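Local coordinates for catalase (PDB 4B7H), which breaks down hydrogen peroxide to water and oxygen at a haem iron, carrying here its inhibitor nitric oxide at the haem and NADPH at a second site, at residues 188-191 with 192-196; 296-299 with 300-303; 458-461 with 462-466; 474-477 with 478-482. All coordinates share one frame; numbering follows the deposited sequence. Where two conformers were deposited one is given.

Contact 1 is the most deeply buried of the four; contacts 2, 3 and 4 are only partly buried. Contacts 1, 2 and 3 all touch the same NADPH, each with its own chemistry: a histidine and a tyrosine on a helix for contact 1, hydrogen bonds to amide and phosphate from the irregular loop of contact 2, and aliphatic side chains from the helix end of contact 3. Contact 4 lies away from the cofactor, on helix 466-479, the next helix after that of contact 3. Contact 1 is the hub, since T191 packs on L459 of contact 3, H188 on T296 of contact 2, and M194 on I476 of contact 4.

Contact 1 (188-191 with 192-196); sequences HQVT and YLMGD. With NDP (NADPH dihydro-nicotinamide-adenine-dinucleotide phosphate), chain H.
V190 and M194, one helical turn apart, form the tight part of this local contact. Their side chains lie alongside each other and point the same way, with V190 CG1 3.9 Å from M194 CG. The same methylene sits close on the backbone, M194 CG being 3.2 Å from V190 O, the carbonyl that also accepts M194 N. A branched valine and a pliable methionine suit this surface, because it packs against large rings: W180 touches both, and W177 adds to the cover of M194. On another side of the helix, Q189 bends back at chi2 (59°) and its amide passes the Y192 ring at a slant, NE2 lying 3.9 Å from CD1 with the planes 40° apart.

Helix 187-194 forms one wall of the NADPH pocket, and i to i+4 backbone bonds such as L193 N to Q189 O (2.8 Å) keep it regular. H188 and Y192, four residues apart, therefore face the cofactor together. H188 NE2 hydrogen-bonds the ribose hydroxyl O2D over 2.7 Å, with O2D at the edge of the imidazole. Y192 brings CE2 to 3.5 Å from the adenine carbon C2A. The remaining polar ends are satisfied in this buried place by hydrogen bonds: H188 ND1 to T294 O, which fixes the ring's rotation, Q189 OE1 to T144 OG1, and Y192 OH to N143 O and R197 NH1.

The regular bonding weakens at the C-terminal end, where G195 N makes only a weak bond to T191 O (3.4 Å). The more open side begins at the partly exposed D196, which turns to a salt bridge with R471.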
# COMPACT_ATOMS: atom_id res chain seq x y z
N HIS A 188 -10.15 -27.74 26.03
CA HIS A 188 -11.60 -27.70 25.80
C HIS A 188 -11.92 -27.63 24.32
O HIS A 188 -12.66 -28.47 23.79
CB HIS A 188 -12.26 -26.54 26.55
CG HIS A 188 -13.74 -26.68 26.66
ND1 HIS A 188 -14.53 -25.77 27.33
CD2 HIS A 188 -14.59 -27.62 26.18
CE1 HIS A 188 -15.80 -26.15 27.26
NE2 HIS A 188 -15.86 -27.27 26.58
N GLN A 189 -11.34 -26.65 23.63
CA GLN A 189 -11.66 -26.48 22.22
C GLN A 189 -11.09 -27.59 21.34
O GLN A 189 -11.71 -27.97 20.35
CB GLN A 189 -11.22 -25.11 21.71
CG GLN A 189 -11.46 -24.93 20.22
CD GLN A 189 -12.92 -25.11 19.83
OE1 GLN A 189 -13.82 -24.86 20.63
NE2 GLN A 189 -13.16 -25.52 18.59
N VAL A 190 -9.92 -28.12 21.69
CA VAL A 190 -9.37 -29.21 20.89
C VAL A 190 -10.27 -30.45 20.97
O VAL A 190 -10.47 -31.14 19.97
CB VAL A 190 -7.90 -29.52 21.25
CG1 VAL A 190 -7.40 -30.72 20.47
CG2 VAL A 190 -7.03 -28.31 20.96
N THR A 191 -10.86 -30.70 22.14
CA THR A 191 -11.79 -31.82 22.27
C THR A 191 -13.02 -31.60 21.38
O THR A 191 -13.49 -32.53 20.71
CB THR A 191 -12.20 -32.01 23.74
OG1 THR A 191 -11.02 -32.24 24.52
CG2 THR A 191 -13.14 -33.19 23.90
N TYR A 192 -13.53 -30.37 21.35
CA TYR A 192 -14.65 -30.03 20.48
C TYR A 192 -14.26 -30.17 19.00
O TYR A 192 -15.01 -30.75 18.20
CB TYR A 192 -15.08 -28.60 20.80
CG TYR A 192 -16.39 -28.10 20.21
CD1 TYR A 192 -16.44 -27.62 18.90
CD2 TYR A 192 -17.54 -28.05 20.98
CE1 TYR A 192 -17.63 -27.13 18.37
CE2 TYR A 192 -18.74 -27.56 20.46
CZ TYR A 192 -18.77 -27.10 19.15
OH TYR A 192 -19.95 -26.61 18.64
N LEU A 193 -13.09 -29.66 18.65
CA LEU A 193 -12.58 -29.68 17.28
C LEU A 193 -12.36 -31.11 16.75
O LEU A 193 -12.60 -31.40 15.57
CB LEU A 193 -11.26 -28.91 17.20
CG LEU A 193 -10.47 -29.00 15.89
CD1 LEU A 193 -11.20 -28.33 14.73
CD2 LEU A 193 -9.06 -28.42 16.08
N MET A 194 -11.86 -31.98 17.62
CA MET A 194 -11.49 -33.32 17.20
C MET A 194 -12.69 -34.27 17.14
O MET A 194 -12.57 -35.40 16.67
CB MET A 194 -10.39 -33.87 18.12
CG MET A 194 -9.05 -33.18 17.93
SD MET A 194 -8.30 -33.59 16.35
CE MET A 194 -7.21 -32.19 16.12
N GLY A 195 -13.84 -33.80 17.61
CA GLY A 195 -15.06 -34.60 17.55
C GLY A 195 -15.78 -34.40 16.23
O GLY A 195 -15.22 -33.86 15.27
N ASP A 196 -17.04 -34.85 16.17
CA ASP A 196 -17.80 -34.78 14.93
C ASP A 196 -17.90 -33.35 14.41
O ASP A 196 -17.90 -33.13 13.20
CB ASP A 196 -19.21 -35.33 15.13
CG ASP A 196 -19.26 -36.82 15.42
OD1 ASP A 196 -18.24 -37.52 15.25
OD2 ASP A 196 -20.34 -37.29 15.79
PA NDP H . -25.79 -29.71 28.39
O1A NDP H . -26.18 -31.14 28.37
O2A NDP H . -26.90 -28.82 28.83
O5B NDP H . -25.32 -29.31 26.91
C5B NDP H . -24.41 -30.11 26.21
C4B NDP H . -24.14 -29.41 24.89
O4B NDP H . -23.19 -30.17 24.15
C3B NDP H . -25.41 -29.30 24.05
O3B NDP H . -25.49 -28.01 23.47
C2B NDP H . -25.21 -30.38 23.01
O2B NDP H . -25.92 -30.20 21.80
C1B NDP H . -23.70 -30.32 22.84
N9A NDP H . -23.14 -31.46 22.09
C8A NDP H . -23.77 -32.65 21.78
N7A NDP H . -22.93 -33.41 21.05
C5A NDP H . -21.77 -32.73 20.88
C6A NDP H . -20.58 -33.05 20.22
N6A NDP H . -20.56 -34.04 19.33
N1A NDP H . -19.55 -32.14 20.23
C2A NDP H . -19.69 -30.93 20.87
N3A NDP H . -20.87 -30.62 21.52
C4A NDP H . -21.89 -31.51 21.53
O3 NDP H . -24.47 -29.56 29.32
PN NDP H . -23.70 -28.17 29.61
O1N NDP H . -24.37 -27.03 28.93
O2N NDP H . -23.45 -28.14 31.07
O5D NDP H . -22.26 -28.39 28.91
C5D NDP H . -21.62 -29.65 29.00
C4D NDP H . -20.49 -29.71 27.99
O4D NDP H . -21.04 -29.61 26.69
C3D NDP H . -19.53 -28.54 28.15
O3D NDP H . -18.45 -28.87 29.01
C2D NDP H . -19.10 -28.26 26.72
O2D NDP H . -17.94 -28.98 26.43
C1D NDP H . -20.22 -28.81 25.85
N1N NDP H . -21.02 -27.74 25.22
C2N NDP H . -21.46 -26.71 26.00
C3N NDP H . -22.21 -25.66 25.49
C7N NDP H . -22.63 -24.57 26.42
O7N NDP H . -22.81 -23.28 25.90
N7N NDP H . -22.79 -24.83 27.71
C4N NDP H . -22.61 -25.59 24.03
C5N NDP H . -22.08 -26.77 23.26
C6N NDP H . -21.32 -27.77 23.88
P2B NDP H . -27.35 -30.90 21.57
O1X NDP H . -27.19 -32.39 21.80
O2X NDP H . -28.33 -30.29 22.56
O3X NDP H . -27.77 -30.60 20.14

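Contact 2 (296-299 with 300-303); sequences TWSQ and KDYP. With NDP (NADPH dihydro-nicotinamide-adenine-dinucleotide phosphate), chain H.
This is a compact turn closed by S298 and Y302, in the irregular loop that joins strands 270-279 and 305-314. S298 O receives Y302 N over 2.9 Å, lying in the carbonyl plane, and a weak bond from D301 N besides. Inside this curl S298 OG also accepts K300 N at 3.1 Å, the side-chain-to-backbone link that defines an ST turn. With OG anti to its own nitrogen (chi1 174°), serine is short enough to bend back on the chain while still reaching outward.

What it reaches is the cofactor: S298 OG donates to the phosphate oxygen O2N over 2.6 Å, and Q299 N points almost straight at O1N of the same phosphate (2.9 Å, 173°). The ST turn thus grips the nicotinamide-side phosphate of the NADPH diphosphate. One residue earlier, W297 O takes the nicotinamide amide N7N at 2.9 Å and also accepts a hydrogen bond from Q276 NE2, so the carboxamide is held by main chain, with T296 CB packed beside it.

On the other side of the loop the six-membered ring of W297 and the Y302 ring meet at a slant, centroids 5.8 Å apart and planes at 54°. W297 anchors its NE1 on P290 O and Y302 its hydroxyl on D282, fastening the turn to the rest of the loop; the exposed D301 is bonded by Y286.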
# COMPACT_ATOMS: atom_id res chain seq x y z
N THR A 296 -17.30 -22.65 29.15
CA THR A 296 -18.70 -22.42 28.81
C THR A 296 -19.53 -22.27 30.09
O THR A 296 -19.13 -22.74 31.16
CB THR A 296 -19.28 -23.56 27.96
OG1 THR A 296 -18.98 -24.83 28.57
CG2 THR A 296 -18.69 -23.53 26.57
N TRP A 297 -20.67 -21.59 29.98
CA TRP A 297 -21.65 -21.56 31.07
C TRP A 297 -22.56 -22.75 30.87
O TRP A 297 -23.16 -22.91 29.80
CB TRP A 297 -22.52 -20.31 31.00
CG TRP A 297 -21.85 -18.98 31.20
CD1 TRP A 297 -20.56 -18.73 31.60
CD2 TRP A 297 -22.46 -17.70 30.99
NE1 TRP A 297 -20.34 -17.36 31.64
CE2 TRP A 297 -21.50 -16.72 31.28
CE3 TRP A 297 -23.74 -17.29 30.58
CZ2 TRP A 297 -21.77 -15.35 31.18
CZ3 TRP A 297 -24.01 -15.93 30.47
CH2 TRP A 297 -23.02 -14.98 30.77
N SER A 298 -22.70 -23.59 31.89
CA SER A 298 -23.58 -24.74 31.77
C SER A 298 -25.02 -24.31 31.47
O SER A 298 -25.55 -23.39 32.10
CB SER A 298 -23.54 -25.60 33.02
OG SER A 298 -24.51 -26.63 32.93
N GLN A 299 -25.64 -24.99 30.51
CA GLN A 299 -27.03 -24.71 30.15
C GLN A 299 -28.00 -25.24 31.20
O GLN A 299 -29.19 -24.94 31.17
CB GLN A 299 -27.34 -25.27 28.76
CG GLN A 299 -26.55 -24.52 27.68
CD GLN A 299 -26.40 -25.28 26.39
OE1 GLN A 299 -25.67 -26.28 26.31
NE2 GLN A 299 -27.07 -24.81 25.35
N LYS A 300 -27.48 -26.02 32.15
CA LYS A 300 -28.27 -26.42 33.30
C LYS A 300 -28.36 -25.28 34.31
O LYS A 300 -29.34 -25.17 35.05
CB LYS A 300 -27.67 -27.66 33.97
CG LYS A 300 -27.39 -28.80 33.00
CD LYS A 300 -27.03 -30.07 33.74
CE LYS A 300 -26.23 -31.01 32.86
NZ LYS A 300 -26.12 -32.38 33.46
N ASP A 301 -27.34 -24.43 34.33
CA ASP A 301 -27.33 -23.28 35.22
C ASP A 301 -27.99 -22.08 34.55
O ASP A 301 -28.70 -21.31 35.19
CB ASP A 301 -25.90 -22.93 35.63
CG ASP A 301 -25.21 -24.06 36.39
OD1 ASP A 301 -25.87 -24.71 37.24
OD2 ASP A 301 -24.01 -24.30 36.14
N TYR A 302 -27.75 -21.93 33.24
CA TYR A 302 -28.25 -20.80 32.47
C TYR A 302 -28.85 -21.31 31.17
O TYR A 302 -28.14 -21.42 30.16
CB TYR A 302 -27.13 -19.77 32.24
CG TYR A 302 -26.66 -19.21 33.56
CD1 TYR A 302 -27.40 -18.24 34.22
CD2 TYR A 302 -25.51 -19.70 34.17
CE1 TYR A 302 -27.00 -17.75 35.45
CE2 TYR A 302 -25.10 -19.22 35.41
CZ TYR A 302 -25.85 -18.24 36.04
OH TYR A 302 -25.45 -17.76 37.26
N PRO A 303 -30.14 -21.66 31.19
CA PRO A 303 -30.78 -22.21 29.99
C PRO A 303 -30.87 -21.19 28.87
O PRO A 303 -30.73 -19.99 29.12
CB PRO A 303 -32.20 -22.57 30.47
CG PRO A 303 -32.09 -22.67 31.96
CD PRO A 303 -31.05 -21.67 32.35
PA NDP H . -25.79 -29.71 28.39
O1A NDP H . -26.18 -31.14 28.37
O2A NDP H . -26.90 -28.82 28.83
O5B NDP H . -25.32 -29.31 26.91
C5B NDP H . -24.41 -30.11 26.21
C4B NDP H . -24.14 -29.41 24.89
O4B NDP H . -23.19 -30.17 24.15
C3B NDP H . -25.41 -29.30 24.05
O3B NDP H . -25.49 -28.01 23.47
C2B NDP H . -25.21 -30.38 23.01
O2B NDP H . -25.92 -30.20 21.80
C1B NDP H . -23.70 -30.32 22.84
N9A NDP H . -23.14 -31.46 22.09
C8A NDP H . -23.77 -32.65 21.78
N7A NDP H . -22.93 -33.41 21.05
C5A NDP H . -21.77 -32.73 20.88
C6A NDP H . -20.58 -33.05 20.22
N6A NDP H . -20.56 -34.04 19.33
N1A NDP H . -19.55 -32.14 20.23
C2A NDP H . -19.69 -30.93 20.87
N3A NDP H . -20.87 -30.62 21.52
C4A NDP H . -21.89 -31.51 21.53
O3 NDP H . -24.47 -29.56 29.32
PN NDP H . -23.70 -28.17 29.61
O1N NDP H . -24.37 -27.03 28.93
O2N NDP H . -23.45 -28.14 31.07
O5D NDP H . -22.26 -28.39 28.91
C5D NDP H . -21.62 -29.65 29.00
C4D NDP H . -20.49 -29.71 27.99
O4D NDP H . -21.04 -29.61 26.69
C3D NDP H . -19.53 -28.54 28.15
O3D NDP H . -18.45 -28.87 29.01
C2D NDP H . -19.10 -28.26 26.72
O2D NDP H . -17.94 -28.98 26.43
C1D NDP H . -20.22 -28.81 25.85
N1N NDP H . -21.02 -27.74 25.22
C2N NDP H . -21.46 -26.71 26.00
C3N NDP H . -22.21 -25.66 25.49
C7N NDP H . -22.63 -24.57 26.42
O7N NDP H . -22.81 -23.28 25.90
N7N NDP H . -22.79 -24.83 27.71
C4N NDP H . -22.61 -25.59 24.03
C5N NDP H . -22.08 -26.77 23.26
C6N NDP H . -21.32 -27.77 23.88
P2B NDP H . -27.35 -30.90 21.57
O1X NDP H . -27.19 -32.39 21.80
O2X NDP H . -28.33 -30.29 22.56
O3X NDP H . -27.77 -30.60 20.14

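Contact 3 (458-461 with 462-466); sequences ILYR and EVLDE. With NDP (NADPH dihydro-nicotinamide-adenine-dinucleotide phosphate), chain H.
The Y460 ring meets L464 obliquely, CD1 of the tyrosine lying 4.3 Å from CD1 of the leucine, and the cation of K469 provides its cation-pi partner. The other flat group, the R461 guanidinium, is met at its edge and in its plane by a water. That water links R461 NE (3.1 Å) to E462 OE2 (2.7 Å), joining neighbouring opposite charges that do not touch directly. The arginine is committed elsewhere as well, since NH1 forms a salt bridge with D499. Long, charged side chains suit this solvent-exposed side of the helix.

The third flat group is the cofactor's adenine. L464 CD2 lies above the plane of the base at its C6A-N6A border, 3.5 Å from C6A, and the same methyl packs on L459 CD1 at 3.7 Å. L459 CD1 also touches V463 CG1, which in turn approaches the ribose oxygen O4B at 3.7 Å. Three aliphatic residues thus offer a smooth apolar surface to base and sugars, as expected of the C-terminal helical domain of catalases, which closes the NADPH cleft against the barrel domain.

The backbone sets up this grouping by widening into a pi-type turn. L459 O accepts two donors: L464 N, nearly along the C=O axis at 3.0 Å, and V463 N, which comes from 42° above the carbonyl plane. The extra residue in the turn probably brings L464 beside L459 at the cofactor, and a further water bridges the carbonyls of Y460 and L464. D465 then starts the following helix as its N-cap, its OD1 receiving E468 N.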
# COMPACT_ATOMS: atom_id res chain seq x y z
N ILE A 458 -15.97 -33.37 31.13
CA ILE A 458 -17.43 -33.41 31.27
C ILE A 458 -18.12 -33.70 29.93
O ILE A 458 -19.05 -34.52 29.86
CB ILE A 458 -17.96 -32.09 31.89
CG1 ILE A 458 -17.57 -32.00 33.37
CG2 ILE A 458 -19.47 -32.01 31.76
CD1 ILE A 458 -17.88 -30.66 34.01
N LEU A 459 -17.67 -33.04 28.87
CA LEU A 459 -18.19 -33.32 27.53
C LEU A 459 -18.04 -34.81 27.21
O LEU A 459 -18.99 -35.46 26.80
CB LEU A 459 -17.48 -32.45 26.48
CG LEU A 459 -17.76 -32.69 24.99
CD1 LEU A 459 -19.24 -32.48 24.65
CD2 LEU A 459 -16.89 -31.77 24.13
N TYR A 460 -16.84 -35.34 27.44
CA TYR A 460 -16.57 -36.76 27.18
C TYR A 460 -17.39 -37.70 28.07
O TYR A 460 -17.98 -38.67 27.58
CB TYR A 460 -15.07 -37.06 27.34
CG TYR A 460 -14.70 -38.46 26.93
CD1 TYR A 460 -14.56 -38.80 25.59
CD2 TYR A 460 -14.49 -39.45 27.88
CE1 TYR A 460 -14.22 -40.10 25.21
CE2 TYR A 460 -14.14 -40.75 27.51
CZ TYR A 460 -14.01 -41.06 26.17
OH TYR A 460 -13.67 -42.34 25.81
N ARG A 461 -17.44 -37.42 29.36
CA ARG A 461 -18.03 -38.35 30.32
C ARG A 461 -19.55 -38.24 30.47
O ARG A 461 -20.21 -39.21 30.84
CB ARG A 461 -17.38 -38.19 31.70
CG ARG A 461 -15.94 -38.67 31.76
CD ARG A 461 -15.38 -38.58 33.17
NE ARG A 461 -15.14 -37.20 33.59
CZ ARG A 461 -14.03 -36.51 33.32
NH1 ARG A 461 -13.05 -37.07 32.63
NH2 ARG A 461 -13.91 -35.26 33.75
N GLU A 462 -20.10 -37.06 30.18
CA GLU A 462 -21.50 -36.80 30.48
C GLU A 462 -22.37 -36.45 29.27
O GLU A 462 -23.60 -36.53 29.35
CB GLU A 462 -21.62 -35.70 31.54
CG GLU A 462 -20.91 -36.02 32.83
CD GLU A 462 -21.02 -34.92 33.87
OE1 GLU A 462 -22.03 -34.18 33.87
OE2 GLU A 462 -20.09 -34.78 34.69
N VAL A 463 -21.76 -36.03 28.17
CA VAL A 463 -22.52 -35.55 27.02
C VAL A 463 -22.43 -36.47 25.79
O VAL A 463 -23.45 -36.87 25.23
CB VAL A 463 -22.07 -34.13 26.60
CG1 VAL A 463 -22.79 -33.70 25.32
CG2 VAL A 463 -22.31 -33.14 27.72
N LEU A 464 -21.21 -36.77 25.36
CA LEU A 464 -21.03 -37.55 24.14
C LEU A 464 -21.62 -38.95 24.25
O LEU A 464 -21.54 -39.59 25.30
CB LEU A 464 -19.54 -37.68 23.79
CG LEU A 464 -18.79 -36.38 23.54
CD1 LEU A 464 -17.37 -36.69 23.10
CD2 LEU A 464 -19.50 -35.51 22.50
N ASP A 465 -22.22 -39.43 23.16
CA ASP A 465 -22.64 -40.83 23.12
C ASP A 465 -21.45 -41.74 22.81
O ASP A 465 -20.35 -41.26 22.52
CB ASP A 465 -23.85 -41.06 22.18
CG ASP A 465 -23.55 -40.79 20.71
OD1 ASP A 465 -22.46 -41.15 20.23
OD2 ASP A 465 -24.43 -40.24 20.01
N GLU A 466 -21.65 -43.05 22.87
CA GLU A 466 -20.52 -43.97 22.69
C GLU A 466 -19.86 -43.87 21.31
O GLU A 466 -18.64 -43.99 21.20
CB GLU A 466 -20.95 -45.41 23.01
CG GLU A 466 -21.18 -45.66 24.50
CD GLU A 466 -19.95 -45.35 25.34
OE1 GLU A 466 -18.85 -45.78 24.95
OE2 GLU A 466 -20.09 -44.66 26.37
PA NDP H . -25.79 -29.71 28.39
O1A NDP H . -26.18 -31.14 28.37
O2A NDP H . -26.90 -28.82 28.83
O5B NDP H . -25.32 -29.31 26.91
C5B NDP H . -24.41 -30.11 26.21
C4B NDP H . -24.14 -29.41 24.89
O4B NDP H . -23.19 -30.17 24.15
C3B NDP H . -25.41 -29.30 24.05
O3B NDP H . -25.49 -28.01 23.47
C2B NDP H . -25.21 -30.38 23.01
O2B NDP H . -25.92 -30.20 21.80
C1B NDP H . -23.70 -30.32 22.84
N9A NDP H . -23.14 -31.46 22.09
C8A NDP H . -23.77 -32.65 21.78
N7A NDP H . -22.93 -33.41 21.05
C5A NDP H . -21.77 -32.73 20.88
C6A NDP H . -20.58 -33.05 20.22
N6A NDP H . -20.56 -34.04 19.33
N1A NDP H . -19.55 -32.14 20.23
C2A NDP H . -19.69 -30.93 20.87
N3A NDP H . -20.87 -30.62 21.52
C4A NDP H . -21.89 -31.51 21.53
O3 NDP H . -24.47 -29.56 29.32
PN NDP H . -23.70 -28.17 29.61
O1N NDP H . -24.37 -27.03 28.93
O2N NDP H . -23.45 -28.14 31.07
O5D NDP H . -22.26 -28.39 28.91
C5D NDP H . -21.62 -29.65 29.00
C4D NDP H . -20.49 -29.71 27.99
O4D NDP H . -21.04 -29.61 26.69
C3D NDP H . -19.53 -28.54 28.15
O3D NDP H . -18.45 -28.87 29.01
C2D NDP H . -19.10 -28.26 26.72
O2D NDP H . -17.94 -28.98 26.43
C1D NDP H . -20.22 -28.81 25.85
N1N NDP H . -21.02 -27.74 25.22
C2N NDP H . -21.46 -26.71 26.00
C3N NDP H . -22.21 -25.66 25.49
C7N NDP H . -22.63 -24.57 26.42
O7N NDP H . -22.81 -23.28 25.90
N7N NDP H . -22.79 -24.83 27.71
C4N NDP H . -22.61 -25.59 24.03
C5N NDP H . -22.08 -26.77 23.26
C6N NDP H . -21.32 -27.77 23.88
P2B NDP H . -27.35 -30.90 21.57
O1X NDP H . -27.19 -32.39 21.80
O2X NDP H . -28.33 -30.29 22.56
O3X NDP H . -27.77 -30.60 20.14
O HOH W 1 -20.70 -39.52 27.79
O HOH W 2 -17.75 -36.17 34.83

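Contact 4 (474-477 with 478-482); sequences DNIS and NAMQG
I476 and M480 meet through CG2 of the isoleucine and SD of the methionine, 3.8 Å apart, on side chains that cross obliquely one helical turn from each other. M480 CG also sits 3.2 Å from I476 O. The flexible methionine chain runs extended through chi2 (167°), which lays SD along I476, and only the end methyl CE turns off at chi3 (64°). Elsewhere on the helix, D474 and N478 face each other across a water. It donates to D474 OD2 over 2.8 Å and accepts from N478 ND2 over 3.2 Å, linking an acid and an amide that stand too far apart to bond directly.

Backbone bonds put these pairs in line. N478 N reaches D474 O at 3.0 Å, and M480 N bonds to I476 O at 3.0 Å with a second, weak bond to S477 O at 3.4 Å, so one amide serves two successive carbonyls.

Farther out, K513 of the last helix gathers D474 OD1 in a salt bridge and S477 OG and N478 OD1 by hydrogen bonds. A lysine suits the middle of these three oxygens, one of them a carboxylate. D241 holds the amide nitrogen of N478 in addition. Helix 466-479 thus belongs to the catalase C-terminal helical domain: it packs I476 and M480 on W177, W495 and V491, is tied through D474, S477 and N478 to helix 500-514, and is joined to helix 187-194 of the catalase core by the bond from N475 ND2 to M194 O.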
# COMPACT_ATOMS: atom_id res chain seq x y z
N ASP A 474 -10.60 -41.82 17.43
CA ASP A 474 -10.13 -42.16 16.10
C ASP A 474 -9.64 -40.91 15.37
O ASP A 474 -8.60 -40.93 14.72
CB ASP A 474 -11.23 -42.84 15.29
CG ASP A 474 -10.69 -43.63 14.12
OD1 ASP A 474 -9.69 -44.36 14.29
OD2 ASP A 474 -11.28 -43.52 13.01
N ASN A 475 -10.41 -39.82 15.48
CA ASN A 475 -10.04 -38.57 14.84
C ASN A 475 -8.74 -38.01 15.39
O ASN A 475 -7.87 -37.56 14.64
CB ASN A 475 -11.14 -37.52 15.01
CG ASN A 475 -12.43 -37.90 14.31
OD1 ASN A 475 -12.44 -38.74 13.40
ND2 ASN A 475 -13.52 -37.28 14.72
N ILE A 476 -8.61 -38.03 16.72
CA ILE A 476 -7.40 -37.54 17.36
C ILE A 476 -6.18 -38.32 16.88
O ILE A 476 -5.17 -37.74 16.49
CB ILE A 476 -7.49 -37.64 18.89
CG1 ILE A 476 -8.54 -36.67 19.45
CG2 ILE A 476 -6.13 -37.41 19.52
CD1 ILE A 476 -9.01 -37.01 20.87
N SER A 477 -6.29 -39.65 16.88
CA SER A 477 -5.15 -40.49 16.50
C SER A 477 -4.78 -40.30 15.02
O SER A 477 -3.60 -40.40 14.67
CB SER A 477 -5.38 -41.97 16.86
OG SER A 477 -6.57 -42.48 16.31
N ASN A 478 -5.76 -40.00 14.16
CA ASN A 478 -5.47 -39.62 12.78
C ASN A 478 -4.69 -38.31 12.71
O ASN A 478 -3.71 -38.20 11.98
CB ASN A 478 -6.75 -39.49 11.96
CG ASN A 478 -7.34 -40.83 11.56
OD1 ASN A 478 -6.68 -41.86 11.63
ND2 ASN A 478 -8.60 -40.81 11.14
N ALA A 479 -5.14 -37.32 13.48
CA ALA A 479 -4.51 -36.01 13.49
C ALA A 479 -3.10 -36.03 14.09
O ALA A 479 -2.30 -35.13 13.85
CB ALA A 479 -5.38 -35.01 14.22
N MET A 480 -2.79 -37.06 14.88
CA MET A 480 -1.47 -37.21 15.47
C MET A 480 -0.43 -37.76 14.50
O MET A 480 0.77 -37.68 14.78
CB MET A 480 -1.53 -38.13 16.69
CG MET A 480 -2.26 -37.53 17.88
SD MET A 480 -2.62 -38.77 19.13
CE MET A 480 -0.98 -39.29 19.65
N GLN A 481 -0.86 -38.35 13.39
CA GLN A 481 0.09 -38.96 12.48
C GLN A 481 1.10 -37.92 11.98
O GLN A 481 0.73 -36.87 11.45
CB GLN A 481 -0.61 -39.65 11.31
CG GLN A 481 -1.61 -40.73 11.72
CD GLN A 481 -1.02 -41.78 12.66
OE1 GLN A 481 -1.69 -42.21 13.60
NE2 GLN A 481 0.21 -42.21 12.40
N GLY A 482 2.38 -38.20 12.19
CA GLY A 482 3.42 -37.28 11.79
C GLY A 482 4.11 -36.54 12.93
O GLY A 482 5.15 -35.91 12.73
O HOH W 3 -9.62 -43.81 10.79